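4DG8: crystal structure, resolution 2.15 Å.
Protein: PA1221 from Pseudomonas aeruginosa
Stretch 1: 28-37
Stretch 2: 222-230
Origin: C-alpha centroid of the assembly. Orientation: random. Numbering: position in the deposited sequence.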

# COMPACT_ATOMS: atom_id res chain seq x y z
N THR A 28 7.98 -3.76 18.88
CA THR A 28 7.99 -2.54 18.08
C THR A 28 8.91 -2.75 16.87
O THR A 28 9.74 -3.67 16.86
CB THR A 28 8.47 -1.32 18.89
OG1 THR A 28 9.88 -1.44 19.12
CG2 THR A 28 7.71 -1.21 20.25
N VAL A 29 8.75 -1.93 15.83
CA VAL A 29 9.65 -2.03 14.68
C VAL A 29 11.10 -1.76 15.10
O VAL A 29 12.02 -2.37 14.58
CB VAL A 29 9.27 -1.03 13.57
CG1 VAL A 29 10.30 -1.06 12.47
CG2 VAL A 29 7.89 -1.35 13.01
N VAL A 30 11.29 -0.85 16.04
CA VAL A 30 12.64 -0.44 16.39
C VAL A 30 13.33 -1.48 17.27
O VAL A 30 14.53 -1.69 17.15
CB VAL A 30 12.68 0.94 17.06
CG1 VAL A 30 12.17 2.03 16.09
CG2 VAL A 30 11.88 0.92 18.32
N ALA A 31 12.58 -2.16 18.13
CA ALA A 31 13.16 -3.26 18.89
C ALA A 31 13.62 -4.41 17.96
O ALA A 31 14.74 -4.90 18.07
CB ALA A 31 12.18 -3.76 19.96
N ARG A 32 12.78 -4.79 17.00
CA ARG A 32 13.13 -5.88 16.11
C ARG A 32 14.30 -5.49 15.20
O ARG A 32 15.28 -6.25 15.04
CB ARG A 32 11.93 -6.30 15.28
CG ARG A 32 12.24 -7.34 14.22
CD ARG A 32 12.61 -8.68 14.82
NE ARG A 32 12.97 -9.60 13.75
CZ ARG A 32 13.24 -10.90 13.91
NH1 ARG A 32 13.19 -11.44 15.12
NH2 ARG A 32 13.56 -11.64 12.86
N PHE A 33 14.22 -4.29 14.64
CA PHE A 33 15.34 -3.79 13.86
C PHE A 33 16.63 -3.79 14.68
O PHE A 33 17.68 -4.14 14.16
CB PHE A 33 15.10 -2.39 13.25
CG PHE A 33 16.26 -1.92 12.42
CD1 PHE A 33 16.35 -2.25 11.08
CD2 PHE A 33 17.31 -1.25 13.01
CE1 PHE A 33 17.46 -1.87 10.33
CE2 PHE A 33 18.43 -0.85 12.27
CZ PHE A 33 18.50 -1.15 10.93
N SER A 34 16.54 -3.38 15.94
CA SER A 34 17.73 -3.32 16.76
C SER A 34 18.32 -4.72 16.96
O SER A 34 19.54 -4.90 16.98
CB SER A 34 17.43 -2.67 18.11
OG SER A 34 17.26 -1.27 17.94
N GLU A 35 17.43 -5.70 17.12
CA GLU A 35 17.85 -7.08 17.28
C GLU A 35 18.65 -7.52 16.03
O GLU A 35 19.75 -8.08 16.13
CB GLU A 35 16.61 -7.97 17.49
CG GLU A 35 16.91 -9.45 17.67
CD GLU A 35 15.66 -10.32 17.71
OE1 GLU A 35 14.53 -9.77 17.71
OE2 GLU A 35 15.81 -11.56 17.73
N MET A 36 18.08 -7.25 14.87
CA MET A 36 18.71 -7.59 13.60
C MET A 36 20.06 -6.89 13.43
O MET A 36 21.02 -7.50 12.97
CB MET A 36 17.79 -7.25 12.41
CG MET A 36 16.51 -8.08 12.32
SD MET A 36 16.79 -9.85 12.08
CE MET A 36 16.80 -10.45 13.77
N ALA A 37 20.14 -5.62 13.82
CA ALA A 37 21.39 -4.88 13.64
C ALA A 37 22.47 -5.39 14.58
O ALA A 37 23.67 -5.34 14.26
CB ALA A 37 21.18 -3.38 13.82
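Stretch 2 222-230: IWGALLNGG

How does stretch 2 run relative to the helix of stretch 1? Stretch 2 opens inside a helix already under way before Ile222, whose axis makes an angle of 40° with that of helix 29-37, both read from N to C, with a closest approach of 10.9 Å. The closest CA pairs are Leu227 CA with Phe33 CA, 5.4 Å apart, and Gly229 CA with Met36 CA, 5.5 Å apart. Gly229 has a positive phi of 78°, a conformation that favours glycine.

What meets the start of the first helix? Thr28 stays out of reach, capping its own helix by accepting a hydrogen bond at OG1 from Ala31 N (3.0 Å). Val29 then points toward stretch 2 and sets its CG1 over the face of the Trp223 six-membered ring, 3.6 Å from Trp223 CZ3. The same Val29 CG1 is 4.0 Å from Leu227 CD2.

Where is the polar anchor? One turn on, Arg32 NE donates to Leu227 O at 2.7 Å and 161°, and Arg32 NH2 adds a weak bond to that oxygen at 3.1 Å. The carbonyl lies at the guanidinium edge, near its plane, where the N-H groups can reach it. Arg32 NH1 also forms a salt bridge with Glu35 OE1 (3.4 Å) within its own helix.

How does the contact close? Phe33 CB packs 4.1 Å from Leu227 CD2, and its ring reaches Leu226, with Phe33 CD1 4.1 Å from Leu226 CB. Leu227, with an m, t side chain, thus touches Val29, Arg32 and Phe33 and has the largest covered area here. Farther along, Met36 CG approaches Leu227 O at 3.5 Å, while Met36 SD rests 3.5 Å from Gly229 N, against backbone where no side chain intervenes.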

# COMPACT_ATOMS: atom_id res chain seq x y z
N ILE A 222 9.93 -3.01 2.39
CA ILE A 222 10.97 -2.45 3.23
C ILE A 222 11.16 -3.26 4.50
O ILE A 222 12.24 -3.83 4.74
CB ILE A 222 10.67 -0.98 3.55
CG1 ILE A 222 10.69 -0.19 2.24
CG2 ILE A 222 11.69 -0.43 4.57
CD1 ILE A 222 10.01 1.20 2.31
N TRP A 223 10.11 -3.33 5.32
CA TRP A 223 10.26 -3.98 6.61
C TRP A 223 10.36 -5.50 6.52
O TRP A 223 10.94 -6.14 7.39
CB TRP A 223 9.16 -3.51 7.57
CG TRP A 223 9.21 -2.02 7.70
CD1 TRP A 223 8.31 -1.12 7.21
CD2 TRP A 223 10.26 -1.25 8.30
NE1 TRP A 223 8.73 0.17 7.49
CE2 TRP A 223 9.93 0.12 8.15
CE3 TRP A 223 11.46 -1.59 8.95
CZ2 TRP A 223 10.73 1.16 8.66
CZ3 TRP A 223 12.27 -0.55 9.45
CH2 TRP A 223 11.89 0.80 9.30
N GLY A 224 9.80 -6.09 5.47
CA GLY A 224 10.00 -7.52 5.27
C GLY A 224 11.49 -7.88 5.18
O GLY A 224 11.92 -8.91 5.70
N ALA A 225 12.26 -7.06 4.49
CA ALA A 225 13.72 -7.19 4.50
C ALA A 225 14.35 -6.84 5.83
O ALA A 225 15.01 -7.67 6.47
CB ALA A 225 14.34 -6.31 3.42
N LEU A 226 14.14 -5.59 6.26
CA LEU A 226 14.95 -5.08 7.37
C LEU A 226 14.64 -5.76 8.70
O LEU A 226 15.48 -5.82 9.59
CB LEU A 226 14.79 -3.56 7.52
CG LEU A 226 15.33 -2.70 6.36
CD1 LEU A 226 14.99 -1.24 6.62
CD2 LEU A 226 16.84 -2.87 6.23
N LEU A 227 13.42 -6.26 8.87
CA LEU A 227 13.07 -6.92 10.12
C LEU A 227 13.50 -8.39 10.11
O LEU A 227 13.39 -9.10 11.11
CB LEU A 227 11.58 -6.74 10.43
CG LEU A 227 11.17 -5.27 10.58
CD1 LEU A 227 9.71 -5.17 11.00
CD2 LEU A 227 12.09 -4.52 11.57
N ASN A 228 13.92 -8.87 8.94
CA ASN A 228 14.53 -10.20 8.81
C ASN A 228 16.05 -10.32 8.58
O ASN A 228 16.54 -11.41 8.31
CB ASN A 228 13.71 -11.09 7.89
CG ASN A 228 12.33 -11.33 8.45
OD1 ASN A 228 12.17 -12.09 9.41
ND2 ASN A 228 11.33 -10.64 7.90
N GLY A 229 16.77 -9.20 8.62
CA GLY A 229 18.20 -9.24 8.33
C GLY A 229 18.47 -9.34 6.84
O GLY A 229 19.59 -9.68 6.42
N GLY A 230 17.46 -9.02 6.03
CA GLY A 230 17.56 -9.05 4.58
C GLY A 230 18.01 -7.71 4.02
O GLY A 230 18.49 -6.84 4.76